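Side-chain contacts in quinone oxidoreductase (Thermus thermophilus, PDB 1IZ0), which binds NADPH and probably uses it as reductant in the reduction of quinones: residues 71-76 / 106-111; 112-117 / 143-148; 199-204 / 212-217. All blocks are in the same frame, centred on the assembly; numbering follows the deposited sequence.

Contact 1. Residues 71-76 / 106-111; sequences RYAALV and AFPVSF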
ATOM      1  N   ARG A  71      10.627  11.547 -15.304  1.00 27.41           N
ATOM      2  CA  ARG A  71       9.505  10.951 -14.582  1.00 26.12           C
ATOM      3  C   ARG A  71       9.797  10.651 -13.107  1.00 25.43           C
ATOM      4  O   ARG A  71      10.837  10.079 -12.760  1.00 24.00           O
ATOM      5  CB  ARG A  71       9.062   9.667 -15.282  1.00 29.07           C
ATOM      6  CG  ARG A  71       7.917   8.932 -14.587  1.00 30.03           C
ATOM      7  CD  ARG A  71       7.461   7.758 -15.437  1.00 32.15           C
ATOM      8  NE  ARG A  71       7.022   8.207 -16.753  1.00 33.50           N
ATOM      9  CZ  ARG A  71       7.153   7.493 -17.867  1.00 37.02           C
ATOM     10  NH1 ARG A  71       7.715   6.288 -17.826  1.00 37.73           N
ATOM     11  NH2 ARG A  71       6.723   7.981 -19.025  1.00 34.98           N
ATOM     12  N   TYR A  72       8.852  11.026 -12.251  1.00 23.26           N
ATOM     13  CA  TYR A  72       8.967  10.837 -10.810  1.00 22.14           C
ATOM     14  C   TYR A  72       7.667  10.282 -10.244  1.00 22.27           C
ATOM     15  O   TYR A  72       6.607  10.390 -10.866  1.00 21.98           O
ATOM     16  CB  TYR A  72       9.211  12.176 -10.111  1.00 22.33           C
ATOM     17  CG  TYR A  72      10.502  12.882 -10.450  1.00 22.85           C
ATOM     18  CD1 TYR A  72      11.680  12.581  -9.771  1.00 23.82           C
ATOM     19  CD2 TYR A  72      10.532  13.889 -11.415  1.00 21.74           C
ATOM     20  CE1 TYR A  72      12.864  13.273 -10.035  1.00 23.73           C
ATOM     21  CE2 TYR A  72      11.707  14.591 -11.690  1.00 23.41           C
ATOM     22  CZ  TYR A  72      12.869  14.279 -10.992  1.00 24.96           C
ATOM     23  OH  TYR A  72      14.024  14.994 -11.224  1.00 25.91           O
ATOM     24  N   ALA A  73       7.764   9.701  -9.053  1.00 20.89           N
ATOM     25  CA  ALA A  73       6.602   9.178  -8.343  1.00 20.78           C
ATOM     26  C   ALA A  73       6.493  10.093  -7.129  1.00 20.85           C
ATOM     27  O   ALA A  73       7.499  10.645  -6.678  1.00 20.98           O
ATOM     28  CB  ALA A  73       6.840   7.743  -7.896  1.00 18.52           C
ATOM     29  N   ALA A  74       5.292  10.274  -6.596  1.00 20.58           N
ATOM     30  CA  ALA A  74       5.158  11.139  -5.435  1.00 21.89           C
ATOM     31  C   ALA A  74       3.904  10.881  -4.629  1.00 22.12           C
ATOM     32  O   ALA A  74       2.883  10.450  -5.162  1.00 23.03           O
ATOM     33  CB  ALA A  74       5.191  12.605  -5.867  1.00 20.01           C
ATOM     34  N   LEU A  75       4.000  11.139  -3.332  1.00 22.25           N
ATOM     35  CA  LEU A  75       2.865  11.003  -2.440  1.00 22.65           C
ATOM     36  C   LEU A  75       2.435  12.426  -2.147  1.00 24.22           C
ATOM     37  O   LEU A  75       3.233  13.242  -1.682  1.00 25.80           O
ATOM     38  CB  LEU A  75       3.257  10.293  -1.147  1.00 22.83           C
ATOM     39  CG  LEU A  75       3.368   8.778  -1.299  1.00 24.76           C
ATOM     40  CD1 LEU A  75       3.601   8.138   0.043  1.00 24.04           C
ATOM     41  CD2 LEU A  75       2.079   8.251  -1.910  1.00 27.66           C
ATOM     42  N   VAL A  76       1.181  12.727  -2.450  1.00 24.32           N
ATOM     43  CA  VAL A  76       0.634  14.059  -2.236  1.00 25.51           C
ATOM     44  C   VAL A  76      -0.572  13.881  -1.316  1.00 24.73           C
ATOM     45  O   VAL A  76      -1.086  12.770  -1.181  1.00 25.13           O
ATOM     46  CB  VAL A  76       0.193  14.678  -3.590  1.00 25.94           C
ATOM     47  CG1 VAL A  76      -0.258  16.094  -3.396  1.00 30.87           C
ATOM     48  CG2 VAL A  76       1.344  14.647  -4.583  1.00 26.67           C
ATOM     49  N   ALA A 106       2.062   1.919  -8.643  1.00 17.67           N
ATOM     50  CA  ALA A 106       1.697   0.872  -7.697  1.00 18.37           C
ATOM     51  C   ALA A 106       2.791   0.618  -6.665  1.00 18.70           C
ATOM     52  O   ALA A 106       2.693  -0.322  -5.872  1.00 18.37           O
ATOM     53  CB  ALA A 106       1.407  -0.417  -8.453  1.00 14.60           C
ATOM     54  N   PHE A 107       3.815   1.462  -6.657  1.00 18.35           N
ATOM     55  CA  PHE A 107       4.931   1.277  -5.741  1.00 19.53           C
ATOM     56  C   PHE A 107       4.985   2.010  -4.390  1.00 19.61           C
ATOM     57  O   PHE A 107       5.058   1.369  -3.341  1.00 20.50           O
ATOM     58  CB  PHE A 107       6.243   1.537  -6.498  1.00 21.51           C
ATOM     59  CG  PHE A 107       7.449   1.699  -5.604  1.00 21.02           C
ATOM     60  CD1 PHE A 107       7.923   2.962  -5.277  1.00 23.38           C
ATOM     61  CD2 PHE A 107       8.094   0.585  -5.076  1.00 23.86           C
ATOM     62  CE1 PHE A 107       9.027   3.119  -4.432  1.00 24.65           C
ATOM     63  CE2 PHE A 107       9.195   0.727  -4.232  1.00 24.47           C
ATOM     64  CZ  PHE A 107       9.663   1.998  -3.909  1.00 25.92           C
ATOM     65  N   PRO A 108       4.951   3.354  -4.394  1.00 20.20           N
ATOM     66  CA  PRO A 108       5.022   4.156  -3.160  1.00 20.57           C
ATOM     67  C   PRO A 108       4.327   3.657  -1.897  1.00 20.02           C
ATOM     68  O   PRO A 108       4.975   3.226  -0.936  1.00 19.75           O
ATOM     69  CB  PRO A 108       4.504   5.523  -3.603  1.00 20.48           C
ATOM     70  CG  PRO A 108       4.930   5.590  -5.033  1.00 21.05           C
ATOM     71  CD  PRO A 108       4.577   4.207  -5.539  1.00 18.94           C
ATOM     72  N   VAL A 109       3.006   3.735  -1.877  1.00 20.84           N
ATOM     73  CA  VAL A 109       2.263   3.316  -0.692  1.00 20.29           C
ATOM     74  C   VAL A 109       2.475   1.866  -0.261  1.00 18.21           C
ATOM     75  O   VAL A 109       2.826   1.610   0.888  1.00 19.53           O
ATOM     76  CB  VAL A 109       0.757   3.555  -0.883  1.00 20.36           C
ATOM     77  CG1 VAL A 109      -0.011   3.043   0.333  1.00 21.37           C
ATOM     78  CG2 VAL A 109       0.504   5.040  -1.099  1.00 21.99           C
ATOM     79  N   SER A 110       2.277   0.924  -1.176  1.00 16.38           N
ATOM     80  CA  SER A 110       2.405  -0.499  -0.848  1.00 17.79           C
ATOM     81  C   SER A 110       3.775  -0.912  -0.321  1.00 18.74           C
ATOM     82  O   SER A 110       3.885  -1.507   0.755  1.00 19.35           O
ATOM     83  CB  SER A 110       2.065  -1.357  -2.073  1.00 19.13           C
ATOM     84  OG  SER A 110       0.793  -1.010  -2.602  1.00 20.80           O
ATOM     85  N   PHE A 111       4.823  -0.598  -1.073  1.00 14.97           N
ATOM     86  CA  PHE A 111       6.164  -0.982  -0.665  1.00 16.36           C
ATOM     87  C   PHE A 111       6.694  -0.258   0.557  1.00 17.47           C
ATOM     88  O   PHE A 111       7.394  -0.859   1.380  1.00 20.74           O
ATOM     89  CB  PHE A 111       7.112  -0.847  -1.857  1.00 14.63           C
ATOM     90  CG  PHE A 111       6.864  -1.882  -2.909  1.00 16.80           C
ATOM     91  CD1 PHE A 111       7.690  -2.995  -3.018  1.00 15.25           C
ATOM     92  CD2 PHE A 111       5.739  -1.798  -3.727  1.00 15.97           C
ATOM     93  CE1 PHE A 111       7.395  -4.015  -3.919  1.00 16.27           C
ATOM     94  CE2 PHE A 111       5.433  -2.809  -4.629  1.00 16.33           C
ATOM     95  CZ  PHE A 111       6.260  -3.922  -4.725  1.00 18.20           C
TER
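Val109, in the first turn of helix 108-120, enters this contact with its backbone already tied down: it donates its N in a hydrogen bond to Glu62 OE2. Glu62 belongs to strand 62-67, the antiparallel neighbour of strand 70-75, and Leu75 and Pro108 both touch this residue. A negative charge placed there would probably suit the positive end of the helix dipole.

Around that polar anchor the meeting of strand and helix is purely apolar, a worked example of how a strand packs against the beginning of a helix through small and branched aliphatic groups. Leu75 does most of the work from the strand side. With CG anti to its own carbonyl carbon (chi1 -79°), its CD2 methyl reaches Val109 CG2 at 3.7 Å, the two side chains lying roughly perpendicular. The same CD2 lies 4.0 Å from Pro108 CB, so one methyl serves two neighbouring residues of the helix. Two positions earlier on the strand, Ala73 points the same way and brings its CB to 4.1 Å from Pro108 CG. Pro108 is therefore touched at two corners of its ring, CB by the leucine and CG by the alanine.

Leu75 also comes within about 4 Å, side chain to side chain, of Leu244, an NADPH-binding residue. The contact thus joins the sheet of the GroES-like part of a medium-chain dehydrogenase/reductase fold to helix 108-120, beside the cofactor site.

Contact 2. Residues 112-117 / 143-148; sequences LTAYLA and VQVARA
Val145 works as a two-pronged apolar group between helices 108-120 and 137-148, and every close contact between the segments involves it. One prong, CG2, rests against Ala114 CB at 4.1 Å. The other, CG1, is anti to the backbone N of Val145 (chi1 177°) and approaches the main chain of the partner helix, lying 3.9 Å from Tyr115 CA. It also meets Tyr115 CB at 4.0 Å. Two methyls of one residue thus settle on two consecutive residues, one on the methyl of an alanine and the other at the root of a tyrosine. The helices are close here, Tyr115 CA lying 6.3 Å from Val145 CA; the small Ala114 probably helps to allow it.

The aromatic part concerns the Tyr115 ring, which has Val145 CG1 at its edge, near the ring plane, rather than over a face. Its aromatic neighbour is elsewhere: the ring of Phe260 in helix 251-261 meets it with the planes about 30° apart, and Ala257 of that helix also touches the tyrosine. Tyr115 therefore links helix 137-148 to a third helix.

Polar interactions run within or away from the pair, and no hydrogen bond crosses it. Along the two helices, Leu116 N bonds to Leu112 O at 2.9 Å and Arg147 N to Val143 O at 3.0 Å. Thr113 OG1 turns to Val109 O in its own helix, while Gln144 OE1 accepts from Arg270 N.

With only carbons meeting, adhesion here rests on shape and burial: close helix approach, small aliphatic groups set against the base of a tyrosine, and no directional bond to fix the register.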
ATOM      1  N   LEU A 112       6.373   1.022   0.690  1.00 16.40           N
ATOM      2  CA  LEU A 112       6.818   1.766   1.857  1.00 16.66           C
ATOM      3  C   LEU A 112       6.103   1.216   3.086  1.00 17.04           C
ATOM      4  O   LEU A 112       6.700   1.069   4.155  1.00 16.67           O
ATOM      5  CB  LEU A 112       6.523   3.259   1.684  1.00 15.59           C
ATOM      6  CG  LEU A 112       7.584   3.982   0.847  1.00 15.94           C
ATOM      7  CD1 LEU A 112       7.182   5.435   0.597  1.00 14.83           C
ATOM      8  CD2 LEU A 112       8.917   3.911   1.588  1.00 14.72           C
ATOM      9  N   THR A 113       4.823   0.898   2.924  1.00 18.40           N
ATOM     10  CA  THR A 113       4.029   0.343   4.015  1.00 18.59           C
ATOM     11  C   THR A 113       4.558  -1.015   4.461  1.00 19.14           C
ATOM     12  O   THR A 113       4.702  -1.273   5.657  1.00 21.71           O
ATOM     13  CB  THR A 113       2.555   0.162   3.600  1.00 17.23           C
ATOM     14  OG1 THR A 113       1.949   1.450   3.420  1.00 16.99           O
ATOM     15  CG2 THR A 113       1.798  -0.623   4.662  1.00 14.94           C
ATOM     16  N   ALA A 114       4.844  -1.884   3.498  1.00 17.41           N
ATOM     17  CA  ALA A 114       5.343  -3.216   3.815  1.00 19.06           C
ATOM     18  C   ALA A 114       6.704  -3.168   4.495  1.00 18.08           C
ATOM     19  O   ALA A 114       6.918  -3.813   5.520  1.00 18.01           O
ATOM     20  CB  ALA A 114       5.432  -4.069   2.541  1.00 19.08           C
ATOM     21  N   TYR A 115       7.629  -2.415   3.915  1.00 17.11           N
ATOM     22  CA  TYR A 115       8.968  -2.317   4.476  1.00 17.53           C
ATOM     23  C   TYR A 115       8.975  -1.664   5.855  1.00 18.04           C
ATOM     24  O   TYR A 115       9.558  -2.203   6.797  1.00 16.78           O
ATOM     25  CB  TYR A 115       9.892  -1.536   3.531  1.00 18.44           C
ATOM     26  CG  TYR A 115      11.288  -1.340   4.084  1.00 18.73           C
ATOM     27  CD1 TYR A 115      11.598  -0.227   4.863  1.00 20.38           C
ATOM     28  CD2 TYR A 115      12.284  -2.299   3.875  1.00 19.74           C
ATOM     29  CE1 TYR A 115      12.868  -0.073   5.424  1.00 21.57           C
ATOM     30  CE2 TYR A 115      13.556  -2.157   4.432  1.00 20.10           C
ATOM     31  CZ  TYR A 115      13.837  -1.044   5.205  1.00 21.70           C
ATOM     32  OH  TYR A 115      15.078  -0.905   5.777  1.00 23.53           O
ATOM     33  N   LEU A 116       8.329  -0.508   5.982  1.00 17.58           N
ATOM     34  CA  LEU A 116       8.308   0.180   7.270  1.00 19.02           C
ATOM     35  C   LEU A 116       7.564  -0.623   8.333  1.00 20.25           C
ATOM     36  O   LEU A 116       7.865  -0.524   9.526  1.00 20.83           O
ATOM     37  CB  LEU A 116       7.694   1.576   7.120  1.00 14.31           C
ATOM     38  CG  LEU A 116       8.600   2.561   6.369  1.00 18.40           C
ATOM     39  CD1 LEU A 116       7.841   3.832   6.020  1.00 18.29           C
ATOM     40  CD2 LEU A 116       9.823   2.877   7.227  1.00 13.89           C
ATOM     41  N   ALA A 117       6.597  -1.423   7.904  1.00 21.40           N
ATOM     42  CA  ALA A 117       5.843  -2.239   8.847  1.00 23.00           C
ATOM     43  C   ALA A 117       6.759  -3.352   9.365  1.00 23.37           C
ATOM     44  O   ALA A 117       6.847  -3.590  10.571  1.00 23.43           O
ATOM     45  CB  ALA A 117       4.610  -2.836   8.165  1.00 22.68           C
ATOM     46  N   VAL A 143       4.840  -9.598   0.193  1.00 19.13           N
ATOM     47  CA  VAL A 143       5.523 -10.858  -0.069  1.00 18.05           C
ATOM     48  C   VAL A 143       6.905 -10.607  -0.658  1.00 18.60           C
ATOM     49  O   VAL A 143       7.895 -11.200  -0.220  1.00 17.83           O
ATOM     50  CB  VAL A 143       4.712 -11.755  -1.035  1.00 18.13           C
ATOM     51  CG1 VAL A 143       5.505 -13.019  -1.369  1.00 14.82           C
ATOM     52  CG2 VAL A 143       3.378 -12.135  -0.392  1.00 15.50           C
ATOM     53  N   GLN A 144       6.974  -9.723  -1.647  1.00 17.39           N
ATOM     54  CA  GLN A 144       8.244  -9.413  -2.289  1.00 17.19           C
ATOM     55  C   GLN A 144       9.233  -8.764  -1.328  1.00 18.88           C
ATOM     56  O   GLN A 144      10.413  -9.112  -1.314  1.00 17.15           O
ATOM     57  CB  GLN A 144       8.023  -8.483  -3.485  1.00 18.02           C
ATOM     58  CG  GLN A 144       7.241  -9.113  -4.629  1.00 16.39           C
ATOM     59  CD  GLN A 144       7.121  -8.185  -5.819  1.00 17.64           C
ATOM     60  OE1 GLN A 144       8.111  -7.872  -6.472  1.00 18.81           O
ATOM     61  NE2 GLN A 144       5.906  -7.731  -6.102  1.00 16.93           N
ATOM     62  N   VAL A 145       8.755  -7.810  -0.530  1.00 17.30           N
ATOM     63  CA  VAL A 145       9.630  -7.125   0.411  1.00 18.10           C
ATOM     64  C   VAL A 145      10.124  -8.078   1.497  1.00 18.55           C
ATOM     65  O   VAL A 145      11.311  -8.092   1.824  1.00 18.17           O
ATOM     66  CB  VAL A 145       8.913  -5.928   1.052  1.00 18.12           C
ATOM     67  CG1 VAL A 145       9.815  -5.274   2.089  1.00 19.28           C
ATOM     68  CG2 VAL A 145       8.531  -4.927  -0.029  1.00 16.48           C
ATOM     69  N   ALA A 146       9.217  -8.882   2.043  1.00 18.23           N
ATOM     70  CA  ALA A 146       9.584  -9.840   3.073  1.00 19.41           C
ATOM     71  C   ALA A 146      10.637 -10.789   2.518  1.00 20.15           C
ATOM     72  O   ALA A 146      11.599 -11.130   3.208  1.00 20.97           O
ATOM     73  CB  ALA A 146       8.357 -10.622   3.524  1.00 19.18           C
ATOM     74  N   ARG A 147      10.459 -11.217   1.272  1.00 21.42           N
ATOM     75  CA  ARG A 147      11.420 -12.124   0.639  1.00 23.57           C
ATOM     76  C   ARG A 147      12.800 -11.482   0.547  1.00 22.63           C
ATOM     77  O   ARG A 147      13.807 -12.110   0.880  1.00 21.44           O
ATOM     78  CB  ARG A 147      10.953 -12.507  -0.768  1.00 27.51           C
ATOM     79  CG  ARG A 147       9.856 -13.552  -0.808  1.00 34.44           C
ATOM     80  CD  ARG A 147      10.451 -14.949  -0.837  1.00 40.56           C
ATOM     81  NE  ARG A 147      11.209 -15.256   0.372  1.00 43.62           N
ATOM     82  CZ  ARG A 147      12.117 -16.224   0.450  1.00 46.86           C
ATOM     83  NH1 ARG A 147      12.380 -16.974  -0.613  1.00 46.21           N
ATOM     84  NH2 ARG A 147      12.761 -16.440   1.592  1.00 49.74           N
ATOM     85  N   ALA A 148      12.839 -10.231   0.090  1.00 20.49           N
ATOM     86  CA  ALA A 148      14.095  -9.497  -0.045  1.00 20.21           C
ATOM     87  C   ALA A 148      14.765  -9.297   1.310  1.00 20.98           C
ATOM     88  O   ALA A 148      15.976  -9.081   1.388  1.00 19.86           O
ATOM     89  CB  ALA A 148      13.842  -8.146  -0.687  1.00 18.03           C
TER

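Contact 3. Residues 199-204 / 212-217; sequences KEVEES and GRLVYI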
ATOM      1  N   LYS A 199     -10.631  -8.103  11.537  1.00 51.25           N
ATOM      2  CA  LYS A 199     -11.790  -8.687  12.213  1.00 52.28           C
ATOM      3  C   LYS A 199     -11.408  -9.409  13.507  1.00 52.48           C
ATOM      4  O   LYS A 199     -11.241  -8.783  14.556  1.00 52.51           O
ATOM      5  CB  LYS A 199     -12.515  -9.650  11.269  1.00 53.41           C
ATOM      6  N   GLU A 200     -11.274 -10.729  13.423  1.00 52.32           N
ATOM      7  CA  GLU A 200     -10.923 -11.544  14.581  1.00 51.89           C
ATOM      8  C   GLU A 200      -9.426 -11.476  14.888  1.00 51.09           C
ATOM      9  O   GLU A 200      -8.723 -12.484  14.818  1.00 51.49           O
ATOM     10  CB  GLU A 200     -11.347 -12.992  14.336  1.00 51.90           C
ATOM     11  N   VAL A 201      -8.945 -10.286  15.234  1.00 50.38           N
ATOM     12  CA  VAL A 201      -7.532 -10.085  15.543  1.00 48.86           C
ATOM     13  C   VAL A 201      -7.046 -11.016  16.652  1.00 47.04           C
ATOM     14  O   VAL A 201      -5.877 -11.399  16.679  1.00 45.84           O
ATOM     15  CB  VAL A 201      -7.259  -8.624  15.951  1.00 49.45           C
ATOM     16  CG1 VAL A 201      -5.788  -8.436  16.283  1.00 50.16           C
ATOM     17  CG2 VAL A 201      -7.659  -7.695  14.820  1.00 51.36           C
ATOM     18  N   GLU A 202      -7.943 -11.380  17.564  1.00 45.10           N
ATOM     19  CA  GLU A 202      -7.590 -12.278  18.658  1.00 43.51           C
ATOM     20  C   GLU A 202      -7.163 -13.624  18.075  1.00 42.55           C
ATOM     21  O   GLU A 202      -6.330 -14.330  18.651  1.00 42.86           O
ATOM     22  CB  GLU A 202      -8.779 -12.460  19.598  1.00 42.56           C
ATOM     23  N   GLU A 203      -7.734 -13.973  16.926  1.00 41.00           N
ATOM     24  CA  GLU A 203      -7.407 -15.227  16.258  1.00 40.18           C
ATOM     25  C   GLU A 203      -6.021 -15.140  15.628  1.00 36.90           C
ATOM     26  O   GLU A 203      -5.265 -16.113  15.626  1.00 36.31           O
ATOM     27  CB  GLU A 203      -8.443 -15.544  15.172  1.00 43.91           C
ATOM     28  CG  GLU A 203      -9.876 -15.675  15.684  1.00 51.29           C
ATOM     29  CD  GLU A 203     -10.035 -16.768  16.733  1.00 55.31           C
ATOM     30  OE1 GLU A 203      -9.636 -17.922  16.459  1.00 57.97           O
ATOM     31  OE2 GLU A 203     -10.570 -16.477  17.829  1.00 57.83           O
ATOM     32  N   SER A 204      -5.692 -13.973  15.085  1.00 33.02           N
ATOM     33  CA  SER A 204      -4.388 -13.780  14.464  1.00 30.75           C
ATOM     34  C   SER A 204      -3.311 -13.893  15.528  1.00 29.18           C
ATOM     35  O   SER A 204      -2.235 -14.425  15.274  1.00 27.71           O
ATOM     36  CB  SER A 204      -4.302 -12.408  13.795  1.00 29.66           C
ATOM     37  OG  SER A 204      -5.168 -12.329  12.678  1.00 29.12           O
ATOM     38  N   GLY A 212       6.317 -13.210  19.228  1.00 20.08           N
ATOM     39  CA  GLY A 212       5.675 -12.785  17.995  1.00 21.60           C
ATOM     40  C   GLY A 212       5.111 -11.379  17.983  1.00 23.28           C
ATOM     41  O   GLY A 212       4.782 -10.818  19.030  1.00 25.50           O
ATOM     42  N   ARG A 213       5.013 -10.783  16.799  1.00 23.24           N
ATOM     43  CA  ARG A 213       4.442  -9.450  16.717  1.00 23.61           C
ATOM     44  C   ARG A 213       3.485  -9.258  15.557  1.00 23.55           C
ATOM     45  O   ARG A 213       3.754  -9.661  14.418  1.00 23.33           O
ATOM     46  CB  ARG A 213       5.535  -8.369  16.693  1.00 23.17           C
ATOM     47  CG  ARG A 213       6.784  -8.708  15.918  1.00 27.09           C
ATOM     48  CD  ARG A 213       7.980  -8.842  16.853  1.00 23.18           C
ATOM     49  NE  ARG A 213       8.560 -10.181  16.778  1.00 22.66           N
ATOM     50  CZ  ARG A 213       9.528 -10.550  15.941  1.00 22.12           C
ATOM     51  NH1 ARG A 213      10.058  -9.679  15.082  1.00 18.71           N
ATOM     52  NH2 ARG A 213       9.967 -11.803  15.967  1.00 21.23           N
ATOM     53  N   LEU A 214       2.350  -8.641  15.877  1.00 22.25           N
ATOM     54  CA  LEU A 214       1.305  -8.347  14.913  1.00 22.13           C
ATOM     55  C   LEU A 214       1.316  -6.853  14.592  1.00 22.10           C
ATOM     56  O   LEU A 214       1.324  -6.014  15.499  1.00 21.42           O
ATOM     57  CB  LEU A 214      -0.058  -8.747  15.490  1.00 20.88           C
ATOM     58  CG  LEU A 214      -1.278  -8.606  14.567  1.00 22.99           C
ATOM     59  CD1 LEU A 214      -2.196  -9.803  14.774  1.00 23.62           C
ATOM     60  CD2 LEU A 214      -2.013  -7.291  14.847  1.00 21.88           C
ATOM     61  N   VAL A 215       1.331  -6.530  13.301  1.00 20.32           N
ATOM     62  CA  VAL A 215       1.324  -5.146  12.855  1.00 20.17           C
ATOM     63  C   VAL A 215      -0.081  -4.862  12.346  1.00 21.62           C
ATOM     64  O   VAL A 215      -0.519  -5.442  11.358  1.00 20.41           O
ATOM     65  CB  VAL A 215       2.332  -4.915  11.713  1.00 19.44           C
ATOM     66  CG1 VAL A 215       2.333  -3.454  11.316  1.00 17.67           C
ATOM     67  CG2 VAL A 215       3.729  -5.341  12.154  1.00 21.30           C
ATOM     68  N   TYR A 216      -0.794  -3.977  13.029  1.00 23.00           N
ATOM     69  CA  TYR A 216      -2.154  -3.660  12.632  1.00 26.05           C
ATOM     70  C   TYR A 216      -2.168  -2.555  11.584  1.00 25.01           C
ATOM     71  O   TYR A 216      -1.990  -1.377  11.895  1.00 23.76           O
ATOM     72  CB  TYR A 216      -2.958  -3.253  13.863  1.00 29.84           C
ATOM     73  CG  TYR A 216      -4.452  -3.325  13.674  1.00 34.93           C
ATOM     74  CD1 TYR A 216      -5.156  -2.263  13.104  1.00 37.59           C
ATOM     75  CD2 TYR A 216      -5.167  -4.452  14.079  1.00 36.73           C
ATOM     76  CE1 TYR A 216      -6.543  -2.318  12.947  1.00 38.92           C
ATOM     77  CE2 TYR A 216      -6.552  -4.521  13.927  1.00 38.66           C
ATOM     78  CZ  TYR A 216      -7.234  -3.450  13.363  1.00 40.12           C
ATOM     79  OH  TYR A 216      -8.604  -3.504  13.225  1.00 41.17           O
ATOM     80  N   ILE A 217      -2.375  -2.956  10.334  1.00 24.97           N
ATOM     81  CA  ILE A 217      -2.411  -2.027   9.212  1.00 26.29           C
ATOM     82  C   ILE A 217      -3.834  -1.847   8.688  1.00 27.39           C
ATOM     83  O   ILE A 217      -4.133  -0.855   8.023  1.00 30.17           O
ATOM     84  CB  ILE A 217      -1.523  -2.529   8.061  1.00 25.16           C
ATOM     85  CG1 ILE A 217      -0.102  -2.755   8.572  1.00 23.87           C
ATOM     86  CG2 ILE A 217      -1.528  -1.519   6.923  1.00 22.98           C
ATOM     87  CD1 ILE A 217       0.804  -3.452   7.583  1.00 23.71           C
TER
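The Tyr216 ring meets Val201 by its edge: Val201 CG2 lies in the ring plane, 3.5 Å from Tyr216 CE2, so the methyl abuts the rim and makes no CH-pi contact with a face. Valine and tyrosine side chains stand at about a right angle. The setting is a right-handed beta-alpha-beta crossover of the Rossmann fold, in which helix 201-205 connects strand 190-195 to its parallel neighbour 212-216 and packs on the latter, with Val201 also touching Glu195 of the former. The principle illustrated is that alternate residues of a strand serve one covering helix.

Leu214, two positions before the tyrosine, is the deeper partner. Its CG is anti to the backbone N (chi1 -176°), which extends the branch toward the helix, and its CD1 lies 4.1 Å from Val201 CG1. The valine thus divides its methyls, CG1 to the leucine and CG2 to the tyrosine. With an alanine in place of Val201, both methyls would go, which is likely to leave the Tyr216 ring edge without its neighbour and a gap beside the Leu214 methyls. Tyr216 is an exposed residue that also touches a crystal neighbour.

At the head of the helix Glu200 occupies the N-cap position, and its backbone O accepts from Glu203 N at 2.8 Å. One turn after Val201, Ser204 faces the strand with its CB, whereas its OG is engaged by Glu195 OE2 of strand 190-195 in a hydrogen bond.

Leu214 chi2, at 140°, is away from the usual staggered values, and its CD1 is pressed to within 3.5 Å of Ser204 CB, tighter than ordinary van der Waals contact.

All three contacts are apolar where they meet, yet their settings differ. Contact 2, helix on helix, is buried and carbon against carbon. Contact 1, strand on helix, is partly buried and has a glutamate on a helix backbone N beside it; contact 3 is a buried helix-strand pair with an exposed tyrosine at its border and a serine hydroxyl bonded to Glu195. Contacts 1 and 2 use successive parts of helix 108-120 and touch, Phe111 CD1 lying 3.7 Å from Val145 CG2. Contact 3 belongs to the nucleotide-binding sheet, but the helix reaches it: Ala117 CB packs on Ile217 CD1 at 3.9 Å. Contacts 1 and 3, centres about 27 Å apart, do not touch; helix 108-120 reaches both.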